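Long-range contacts in transcription factor TAU subunit SFC1 (Schizosaccharomyces pombe, PDB 4BJJ), which helps TFIIIC activate tRNA and 5S RNA genes as part of its boxA-binding tauA domain, and is represented here by its sfc7-interacting domain: residues A[8-19]-A[91-102]; A[50-58]-A[66-74]. The protein carries 3 engineered substitutions. All coordinates share one frame; numbering follows the deposited sequence.

Contact 1: A[8-19]-A[91-102]; sequences ISDNEYALIEHP and NVSRIRQVFLFR
Glu12 to Glu17 pair with Arg94 to Leu100 as parallel neighbours, the short strand axes 4.6 Å apart and turned 47° against each other. This is the parallel strand pair of the Tau95 triple-barrel domain, and a strand of the partner protein chain continues the sheet beyond residues 13-18. The ladder slips between Tyr13 and Leu15, where the partners advance from Ile95 to Val98 and Arg96 makes the extra step. Its guanidinium edge meets Glu12 in a salt bridge, NH1 to OE2 2.6 Å, with the carboxylate turned 78° from the guanidinium plane. Leu15 CB packs on Ile95 CG2 at 3.4 Å, and Leu15 CD2 lies beside Val98 CG1. Ser93 CB meets the edge of the Tyr13 ring at CE1, 3.5 Å away. Glu17 O takes the backbone N-H of both Phe101 and Arg102, from opposite faces of its plane. Arg102 bends at chi3 (-84°) and lays its guanidinium over Glu17 CB. Its NH2 also has an acidic partner on the other protein chain, while Glu17 OE2 pairs with Arg75. A leucine in place of Arg102 would probably leave that acidic partner without its mate and His18 O without this side-chain donor. Arg102 NH1 lies 2.9 Å from His18 O, with the oxygen near the guanidinium plane.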
loop_
_atom_site.group_PDB
_atom_site.type_symbol
_atom_site.label_atom_id
_atom_site.label_comp_id
_atom_site.label_asym_id
_atom_site.label_seq_id
_atom_site.Cartn_x
_atom_site.Cartn_y
_atom_site.Cartn_z
ATOM N N ILE A 8 -9.107 -10.926 8.622
ATOM C CA ILE A 8 -7.850 -10.166 8.472
ATOM C C ILE A 8 -6.799 -10.699 9.439
ATOM O O ILE A 8 -7.037 -10.789 10.647
ATOM C CB ILE A 8 -8.036 -8.638 8.741
ATOM C CG1 ILE A 8 -8.998 -8.026 7.746
ATOM C CG2 ILE A 8 -6.686 -7.874 8.668
ATOM C CD1 ILE A 8 -9.369 -6.586 8.073
ATOM N N SER A 9 -5.633 -11.027 8.893
ATOM C CA SER A 9 -4.519 -11.573 9.662
ATOM C C SER A 9 -3.826 -10.573 10.601
ATOM O O SER A 9 -4.206 -9.404 10.705
ATOM C CB SER A 9 -3.463 -12.156 8.711
ATOM O OG SER A 9 -2.546 -11.163 8.287
ATOM N N ASP A 10 -2.806 -11.095 11.280
ATOM C CA ASP A 10 -1.927 -10.377 12.204
ATOM C C ASP A 10 -0.749 -9.717 11.536
ATOM O O ASP A 10 -0.062 -8.921 12.151
ATOM C CB ASP A 10 -1.307 -11.383 13.176
ATOM C CG ASP A 10 -2.085 -11.519 14.439
ATOM O OD1 ASP A 10 -3.154 -10.886 14.549
ATOM O OD2 ASP A 10 -1.623 -12.268 15.324
ATOM N N ASN A 11 -0.470 -10.104 10.308
ATOM C CA ASN A 11 0.698 -9.600 9.628
ATOM C C ASN A 11 0.550 -8.114 9.366
ATOM O O ASN A 11 -0.547 -7.624 9.085
ATOM C CB ASN A 11 0.892 -10.341 8.308
ATOM C CG ASN A 11 0.879 -11.849 8.476
ATOM O OD1 ASN A 11 1.509 -12.391 9.362
ATOM N ND2 ASN A 11 0.137 -12.523 7.624
ATOM N N GLU A 12 1.663 -7.401 9.450
ATOM C CA GLU A 12 1.659 -5.977 9.226
ATOM C C GLU A 12 2.809 -5.541 8.332
ATOM O O GLU A 12 3.838 -6.200 8.254
ATOM C CB GLU A 12 1.707 -5.272 10.565
ATOM C CG GLU A 12 0.487 -5.549 11.444
ATOM C CD GLU A 12 0.475 -4.695 12.700
ATOM O OE1 GLU A 12 1.583 -4.400 13.202
ATOM O OE2 GLU A 12 -0.630 -4.295 13.164
ATOM N N TYR A 13 2.618 -4.416 7.646
ATOM C CA TYR A 13 3.606 -3.916 6.700
ATOM C C TYR A 13 3.741 -2.411 6.774
ATOM O O TYR A 13 2.836 -1.722 7.245
ATOM C CB TYR A 13 3.201 -4.246 5.271
ATOM C CG TYR A 13 3.140 -5.704 4.960
ATOM C CD1 TYR A 13 2.063 -6.476 5.359
ATOM C CD2 TYR A 13 4.153 -6.306 4.250
ATOM C CE1 TYR A 13 2.020 -7.817 5.064
ATOM C CE2 TYR A 13 4.114 -7.606 3.942
ATOM C CZ TYR A 13 3.052 -8.370 4.340
ATOM O OH TYR A 13 3.054 -9.704 4.007
ATOM N N ALA A 14 4.869 -1.913 6.269
ATOM C CA ALA A 14 5.011 -0.496 5.949
ATOM C C ALA A 14 4.945 -0.295 4.438
ATOM O O ALA A 14 5.337 -1.161 3.667
ATOM C CB ALA A 14 6.337 0.020 6.467
ATOM N N LEU A 15 4.498 0.869 4.007
ATOM C CA LEU A 15 4.324 1.097 2.579
ATOM C C LEU A 15 5.056 2.353 2.193
ATOM O O LEU A 15 4.903 3.370 2.824
ATOM C CB LEU A 15 2.841 1.220 2.245
ATOM C CG LEU A 15 2.474 1.752 0.854
ATOM C CD1 LEU A 15 2.833 0.727 -0.200
ATOM C CD2 LEU A 15 0.993 2.123 0.802
ATOM N N ILE A 16 5.866 2.256 1.152
ATOM C CA ILE A 16 6.568 3.390 0.618
ATOM C C ILE A 16 5.972 3.759 -0.731
ATOM O O ILE A 16 6.059 2.996 -1.685
ATOM C CB ILE A 16 8.047 3.074 0.459
ATOM C CG1 ILE A 16 8.644 2.754 1.821
ATOM C CG2 ILE A 16 8.781 4.254 -0.131
ATOM C CD1 ILE A 16 10.003 2.110 1.751
ATOM N N GLU A 17 5.379 4.941 -0.817
ATOM C CA GLU A 17 4.806 5.410 -2.083
ATOM C C GLU A 17 5.827 6.218 -2.865
ATOM O O GLU A 17 5.917 7.432 -2.727
ATOM C CB GLU A 17 3.516 6.198 -1.836
ATOM C CG GLU A 17 2.383 5.336 -1.268
ATOM C CD GLU A 17 1.022 6.051 -1.217
ATOM O OE1 GLU A 17 0.908 7.240 -1.623
ATOM O OE2 GLU A 17 0.053 5.412 -0.759
ATOM N N HIS A 18 6.577 5.519 -3.709
ATOM C CA HIS A 18 7.666 6.095 -4.485
ATOM C C HIS A 18 7.104 6.661 -5.812
ATOM O O HIS A 18 6.176 6.107 -6.389
ATOM C CB HIS A 18 8.654 4.968 -4.709
ATOM C CG HIS A 18 9.974 5.373 -5.272
ATOM N ND1 HIS A 18 10.112 5.877 -6.547
ATOM C CD2 HIS A 18 11.231 5.252 -4.783
ATOM C CE1 HIS A 18 11.390 6.092 -6.802
ATOM N NE2 HIS A 18 12.094 5.712 -5.748
ATOM N N PRO A 19 7.633 7.793 -6.286
ATOM C CA PRO A 19 7.065 8.446 -7.479
ATOM C C PRO A 19 7.699 8.053 -8.804
ATOM O O PRO A 19 7.182 8.404 -9.858
ATOM C CB PRO A 19 7.351 9.926 -7.235
ATOM C CG PRO A 19 8.592 9.931 -6.378
ATOM C CD PRO A 19 8.588 8.662 -5.571
ATOM N N ASN A 91 -4.885 -13.888 1.664
ATOM C CA ASN A 91 -4.485 -13.181 2.877
ATOM C C ASN A 91 -4.829 -11.691 2.815
ATOM O O ASN A 91 -4.768 -11.048 1.747
ATOM C CB ASN A 91 -2.982 -13.386 3.125
ATOM C CG ASN A 91 -2.561 -13.073 4.580
ATOM O OD1 ASN A 91 -1.802 -12.135 4.831
ATOM N ND2 ASN A 91 -3.038 -13.874 5.528
ATOM N N VAL A 92 -5.217 -11.154 3.965
ATOM C CA VAL A 92 -5.355 -9.710 4.135
ATOM C C VAL A 92 -4.516 -9.252 5.321
ATOM O O VAL A 92 -4.611 -9.825 6.388
ATOM C CB VAL A 92 -6.817 -9.277 4.366
ATOM C CG1 VAL A 92 -6.920 -7.750 4.411
ATOM C CG2 VAL A 92 -7.734 -9.850 3.284
ATOM N N SER A 93 -3.720 -8.199 5.126
ATOM C CA SER A 93 -2.832 -7.666 6.165
ATOM C C SER A 93 -2.922 -6.144 6.246
ATOM O O SER A 93 -3.202 -5.482 5.259
ATOM C CB SER A 93 -1.380 -8.054 5.878
ATOM O OG SER A 93 -1.265 -9.432 5.645
ATOM N N ARG A 94 -2.671 -5.595 7.426
ATOM C CA ARG A 94 -2.700 -4.153 7.585
ATOM C C ARG A 94 -1.359 -3.505 7.210
ATOM O O ARG A 94 -0.300 -4.022 7.495
ATOM C CB ARG A 94 -3.087 -3.781 9.005
ATOM C CG ARG A 94 -4.439 -4.296 9.400
ATOM C CD ARG A 94 -4.822 -3.836 10.797
ATOM N NE ARG A 94 -4.814 -2.380 10.933
ATOM C CZ ARG A 94 -4.938 -1.724 12.092
ATOM N NH1 ARG A 94 -5.066 -2.401 13.221
ATOM N NH2 ARG A 94 -4.934 -0.385 12.124
ATOM N N ILE A 95 -1.452 -2.391 6.500
ATOM C CA ILE A 95 -0.343 -1.519 6.236
ATOM C C ILE A 95 -0.442 -0.460 7.363
ATOM O O ILE A 95 -1.353 0.372 7.373
ATOM C CB ILE A 95 -0.487 -0.896 4.829
ATOM C CG1 ILE A 95 -0.435 -1.983 3.761
ATOM C CG2 ILE A 95 0.588 0.132 4.549
ATOM C CD1 ILE A 95 -0.866 -1.513 2.358
ATOM N N ARG A 96 0.476 -0.513 8.326
ATOM C CA ARG A 96 0.364 0.319 9.527
ATOM C C ARG A 96 0.954 1.707 9.342
ATOM O O ARG A 96 0.524 2.635 10.009
ATOM C CB ARG A 96 1.009 -0.352 10.741
ATOM C CG ARG A 96 0.337 -1.636 11.216
ATOM C CD ARG A 96 -1.149 -1.526 11.409
ATOM N NE ARG A 96 -1.572 -0.544 12.403
ATOM C CZ ARG A 96 -1.694 -0.800 13.708
ATOM N NH1 ARG A 96 -1.389 -1.988 14.199
ATOM N NH2 ARG A 96 -2.085 0.150 14.534
ATOM N N GLN A 97 1.931 1.843 8.456
ATOM C CA GLN A 97 2.509 3.146 8.147
ATOM C C GLN A 97 2.857 3.334 6.672
ATOM O O GLN A 97 3.188 2.394 5.960
ATOM C CB GLN A 97 3.749 3.452 9.012
ATOM C CG GLN A 97 3.530 4.759 9.782
ATOM C CD GLN A 97 4.635 5.108 10.746
ATOM O OE1 GLN A 97 5.810 5.041 10.419
ATOM N NE2 GLN A 97 4.257 5.535 11.933
ATOM N N VAL A 98 2.794 4.583 6.236
ATOM C CA VAL A 98 3.043 4.933 4.858
ATOM C C VAL A 98 4.076 6.038 4.793
ATOM O O VAL A 98 3.969 7.022 5.507
ATOM C CB VAL A 98 1.752 5.430 4.170
ATOM C CG1 VAL A 98 1.942 5.466 2.694
ATOM C CG2 VAL A 98 0.619 4.513 4.483
ATOM N N PHE A 99 5.066 5.867 3.931
ATOM C CA PHE A 99 5.974 6.944 3.555
ATOM C C PHE A 99 5.489 7.522 2.220
ATOM O O PHE A 99 5.508 6.852 1.180
ATOM C CB PHE A 99 7.405 6.417 3.443
ATOM C CG PHE A 99 7.952 5.845 4.729
ATOM C CD1 PHE A 99 7.634 4.548 5.120
ATOM C CD2 PHE A 99 8.794 6.611 5.547
ATOM C CE1 PHE A 99 8.142 4.022 6.284
ATOM C CE2 PHE A 99 9.310 6.088 6.725
ATOM C CZ PHE A 99 8.991 4.789 7.091
ATOM N N LEU A 100 5.034 8.762 2.279
ATOM C CA LEU A 100 4.389 9.433 1.158
ATOM C C LEU A 100 5.377 10.323 0.432
ATOM O O LEU A 100 5.771 11.376 0.925
ATOM C CB LEU A 100 3.217 10.278 1.656
ATOM C CG LEU A 100 2.122 9.517 2.418
ATOM C CD1 LEU A 100 1.398 10.439 3.372
ATOM C CD2 LEU A 100 1.119 8.874 1.514
ATOM N N PHE A 101 5.782 9.874 -0.744
ATOM C CA PHE A 101 6.597 10.679 -1.622
ATOM C C PHE A 101 5.774 11.209 -2.796
ATOM O O PHE A 101 6.018 12.318 -3.242
ATOM C CB PHE A 101 7.797 9.886 -2.123
ATOM C CG PHE A 101 8.851 9.703 -1.110
ATOM C CD1 PHE A 101 9.576 10.785 -0.654
ATOM C CD2 PHE A 101 9.126 8.455 -0.613
ATOM C CE1 PHE A 101 10.558 10.618 0.285
ATOM C CE2 PHE A 101 10.115 8.288 0.330
ATOM C CZ PHE A 101 10.843 9.378 0.774
ATOM N N ARG A 102 4.809 10.434 -3.301
ATOM C CA ARG A 102 3.924 10.947 -4.364
ATOM C C ARG A 102 3.064 12.056 -3.823
ATOM O O ARG A 102 2.749 12.073 -2.636
ATOM C CB ARG A 102 3.015 9.858 -4.921
ATOM C CG ARG A 102 3.776 8.660 -5.372
ATOM C CD ARG A 102 2.971 7.783 -6.262
ATOM N NE ARG A 102 2.130 6.869 -5.515
ATOM C CZ ARG A 102 2.454 5.617 -5.199
ATOM N NH1 ARG A 102 3.636 5.105 -5.536
ATOM N NH2 ARG A 102 1.576 4.871 -4.543
HETATM O O HOH W 1 -2.672 -7.160 10.246
HETATM O O HOH W 2 2.426 9.366 -1.526
#

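Contact 2: A[50-58]-A[66-74]; sequences AAALLELNL and HPVQARVQS. Engineered in segment 50-58: Ala50 (natural residue Lys), Ala51 (natural residue Gln).
Residues Leu54 to Leu56 run antiparallel to Val68 to Ala70 and form a short beta hairpin at the surface of the triple-barrel domain. Leu56 and Val68 are a hydrogen-bonded pair, joined by Leu56 N to Val68 O at 2.7 Å and by the return bond from Val68 N to Leu56 O. Glu55 and Gln69 are the adjacent non-hydrogen-bonded pair. One step on, Ala70 N gives an almost straight bond (171°) to Leu54 O. A water then bridges the two segments, accepting from Leu54 N and donating to Ala70 O.

Glu55 can be followed outward. Its CB lies 4.0 Å from Val68 O, and CG comes closer to the same oxygen, at 3.6 Å. The chain is extended beyond CG, with CG anti to the backbone N (chi1 -161°), and it carries the carboxylate along the outer side of the hairpin. There CD lies between two neighbours. OE2 rests near Pro67 CB at 3.8 Å, the two side chains pointing the same way. OE1 is 3.0 Å from Gln69 NE2, but the angle is too poor for a hydrogen bond, and the carboxylate and amide planes stand at 90°. Gln69 bends at chi2, and its OE1 turns to Leu53 CG, 3.3 Å away.

Farther along, Ala52 CB packs on Val72 CG1. Leu54 and Leu56 reach inward, to Ile16 and His18 of strand 12-18, and Leu54 also touches Phe99. Backbone hydrogen bonds therefore hold this hairpin, while Glu55 and Gln69 lie close without a hydrogen bond between them, so their mutual orientation is probably only loosely set.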
loop_
_atom_site.group_PDB
_atom_site.type_symbol
_atom_site.label_atom_id
_atom_site.label_comp_id
_atom_site.label_asym_id
_atom_site.label_seq_id
_atom_site.Cartn_x
_atom_site.Cartn_y
_atom_site.Cartn_z
ATOM N N ALA A 50 6.925 7.483 15.854
ATOM C CA ALA A 50 7.090 8.928 15.859
ATOM C C ALA A 50 8.399 9.424 15.232
ATOM O O ALA A 50 8.513 10.591 14.858
ATOM C CB ALA A 50 6.982 9.424 17.300
ATOM N N ALA A 51 9.385 8.537 15.144
ATOM C CA ALA A 51 10.726 8.871 14.672
ATOM C C ALA A 51 10.964 8.467 13.223
ATOM O O ALA A 51 12.033 8.745 12.669
ATOM C CB ALA A 51 11.783 8.194 15.568
ATOM N N ALA A 52 9.990 7.778 12.637
ATOM C CA ALA A 52 10.109 7.253 11.283
ATOM C C ALA A 52 10.527 8.327 10.296
ATOM O O ALA A 52 10.062 9.446 10.346
ATOM C CB ALA A 52 8.799 6.629 10.852
ATOM N N LEU A 53 11.382 7.944 9.372
ATOM C CA LEU A 53 12.089 8.889 8.534
ATOM C C LEU A 53 12.591 8.145 7.293
ATOM O O LEU A 53 13.078 7.032 7.376
ATOM C CB LEU A 53 13.280 9.474 9.334
ATOM C CG LEU A 53 14.076 10.594 8.681
ATOM C CD1 LEU A 53 14.640 11.509 9.727
ATOM C CD2 LEU A 53 15.196 10.047 7.813
ATOM N N LEU A 54 12.505 8.782 6.144
ATOM C CA LEU A 54 13.071 8.222 4.938
ATOM C C LEU A 54 13.297 9.343 3.938
ATOM O O LEU A 54 12.484 10.251 3.800
ATOM C CB LEU A 54 12.138 7.150 4.378
ATOM C CG LEU A 54 12.574 6.318 3.181
ATOM C CD1 LEU A 54 13.808 5.509 3.467
ATOM C CD2 LEU A 54 11.420 5.394 2.783
ATOM N N GLU A 55 14.404 9.254 3.223
ATOM C CA GLU A 55 14.818 10.294 2.307
ATOM C C GLU A 55 14.897 9.775 0.853
ATOM O O GLU A 55 15.340 8.662 0.607
ATOM C CB GLU A 55 16.173 10.805 2.775
ATOM C CG GLU A 55 16.555 12.151 2.241
ATOM C CD GLU A 55 17.820 12.660 2.875
ATOM O OE1 GLU A 55 17.719 13.271 3.952
ATOM O OE2 GLU A 55 18.910 12.444 2.300
ATOM N N LEU A 56 14.440 10.591 -0.094
ATOM C CA LEU A 56 14.419 10.214 -1.501
ATOM C C LEU A 56 15.342 11.100 -2.327
ATOM O O LEU A 56 15.311 12.341 -2.246
ATOM C CB LEU A 56 12.997 10.303 -2.055
ATOM C CG LEU A 56 12.808 9.987 -3.548
ATOM C CD1 LEU A 56 12.983 8.510 -3.837
ATOM C CD2 LEU A 56 11.447 10.449 -3.990
ATOM N N ASN A 57 16.153 10.435 -3.130
ATOM C CA ASN A 57 17.087 11.101 -4.027
ATOM C C ASN A 57 17.001 10.512 -5.441
ATOM O O ASN A 57 17.671 9.529 -5.754
ATOM C CB ASN A 57 18.508 10.941 -3.478
ATOM C CG ASN A 57 19.491 11.824 -4.169
ATOM O OD1 ASN A 57 19.136 12.625 -5.019
ATOM N ND2 ASN A 57 20.739 11.686 -3.808
ATOM N N LEU A 58 16.160 11.106 -6.278
ATOM C CA LEU A 58 15.916 10.600 -7.632
ATOM C C LEU A 58 17.025 10.874 -8.629
ATOM O O LEU A 58 17.174 10.133 -9.596
ATOM C CB LEU A 58 14.637 11.202 -8.200
ATOM C CG LEU A 58 13.333 10.789 -7.526
ATOM C CD1 LEU A 58 12.193 11.575 -8.142
ATOM C CD2 LEU A 58 13.123 9.290 -7.655
ATOM N N HIS A 66 17.602 18.501 -4.880
ATOM C CA HIS A 66 17.365 18.532 -3.427
ATOM C C HIS A 66 16.753 17.192 -2.971
ATOM O O HIS A 66 15.583 16.953 -3.213
ATOM C CB HIS A 66 16.371 19.667 -3.048
ATOM C CG HIS A 66 16.929 21.056 -3.177
ATOM N ND1 HIS A 66 17.451 21.548 -4.354
ATOM C CD2 HIS A 66 17.022 22.071 -2.282
ATOM C CE1 HIS A 66 17.868 22.791 -4.169
ATOM N NE2 HIS A 66 17.610 23.136 -2.921
ATOM N N PRO A 67 17.530 16.315 -2.315
ATOM C CA PRO A 67 16.900 15.184 -1.613
ATOM C C PRO A 67 15.700 15.581 -0.731
ATOM O O PRO A 67 15.681 16.635 -0.120
ATOM C CB PRO A 67 18.016 14.642 -0.727
ATOM C CG PRO A 67 19.267 15.068 -1.376
ATOM C CD PRO A 67 18.977 16.377 -2.073
ATOM N N VAL A 68 14.695 14.719 -0.678
ATOM C CA VAL A 68 13.427 15.048 -0.048
ATOM C C VAL A 68 13.102 14.024 1.030
ATOM O O VAL A 68 13.278 12.829 0.825
ATOM C CB VAL A 68 12.291 15.075 -1.141
ATOM C CG1 VAL A 68 10.922 14.934 -0.541
ATOM C CG2 VAL A 68 12.374 16.348 -1.935
ATOM N N GLN A 69 12.584 14.499 2.155
ATOM C CA GLN A 69 12.096 13.636 3.225
ATOM C C GLN A 69 10.625 13.274 3.022
ATOM O O GLN A 69 9.823 14.120 2.637
ATOM C CB GLN A 69 12.248 14.353 4.556
ATOM C CG GLN A 69 13.683 14.753 4.893
ATOM C CD GLN A 69 14.421 13.739 5.737
ATOM O OE1 GLN A 69 13.887 12.695 6.095
ATOM N NE2 GLN A 69 15.663 14.051 6.065
ATOM N N ALA A 70 10.272 12.015 3.269
ATOM C CA ALA A 70 8.887 11.581 3.197
ATOM C C ALA A 70 8.058 12.191 4.293
ATOM O O ALA A 70 8.534 12.382 5.400
ATOM C CB ALA A 70 8.788 10.080 3.325
ATOM N N ARG A 71 6.795 12.432 3.977
ATOM C CA ARG A 71 5.773 12.623 4.967
ATOM C C ARG A 71 5.324 11.238 5.407
ATOM O O ARG A 71 5.012 10.391 4.586
ATOM C CB ARG A 71 4.607 13.423 4.389
ATOM C CG ARG A 71 4.964 14.873 4.096
ATOM C CD ARG A 71 3.734 15.749 4.117
ATOM N NE ARG A 71 3.401 16.185 5.472
ATOM C CZ ARG A 71 2.250 16.760 5.810
ATOM N NH1 ARG A 71 1.306 16.955 4.894
ATOM N NH2 ARG A 71 2.031 17.127 7.066
ATOM N N VAL A 72 5.317 11.011 6.714
ATOM C CA VAL A 72 4.987 9.714 7.263
ATOM C C VAL A 72 3.605 9.785 7.893
ATOM O O VAL A 72 3.310 10.711 8.653
ATOM C CB VAL A 72 5.991 9.312 8.321
ATOM C CG1 VAL A 72 5.693 7.909 8.838
ATOM C CG2 VAL A 72 7.375 9.410 7.757
ATOM N N GLN A 73 2.751 8.821 7.570
ATOM C CA GLN A 73 1.428 8.822 8.135
ATOM C C GLN A 73 0.855 7.420 8.209
ATOM O O GLN A 73 1.344 6.508 7.561
ATOM C CB GLN A 73 0.532 9.731 7.306
ATOM C CG GLN A 73 -0.808 9.994 7.918
ATOM C CD GLN A 73 -0.684 10.573 9.290
ATOM O OE1 GLN A 73 -0.433 9.870 10.267
ATOM N NE2 GLN A 73 -0.840 11.869 9.377
ATOM N N SER A 74 -0.160 7.235 9.040
ATOM C CA SER A 74 -0.925 5.994 8.995
ATOM C C SER A 74 -2.297 6.290 8.420
ATOM O O SER A 74 -2.844 7.372 8.614
ATOM C CB SER A 74 -1.061 5.367 10.379
ATOM O OG SER A 74 -1.854 6.170 11.219
HETATM O O HOH W 3 10.552 11.246 6.261
#

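The two contacts belong to one sheet. Strand 88-100 pairs with strand 12-18 in contact 1 and also borders strand 68-73 of contact 2. Val98 N to Gln73 O and Leu100 N to Arg71 O, both 2.8 Å, are the probable hydrogen bonds that join them. Contact 1 is parallel, lies nearer the centre of the chain and is partly buried; contact 2 is antiparallel and superficial. Contact 1 adds apolar packing and salt bridges to its ladder and also faces the partner protein chain. Contact 2 relies mostly on the backbone and touches no other chain of the assembly. Phe101, at the end of contact 1, packs on Leu56 and Ala70 of contact 2.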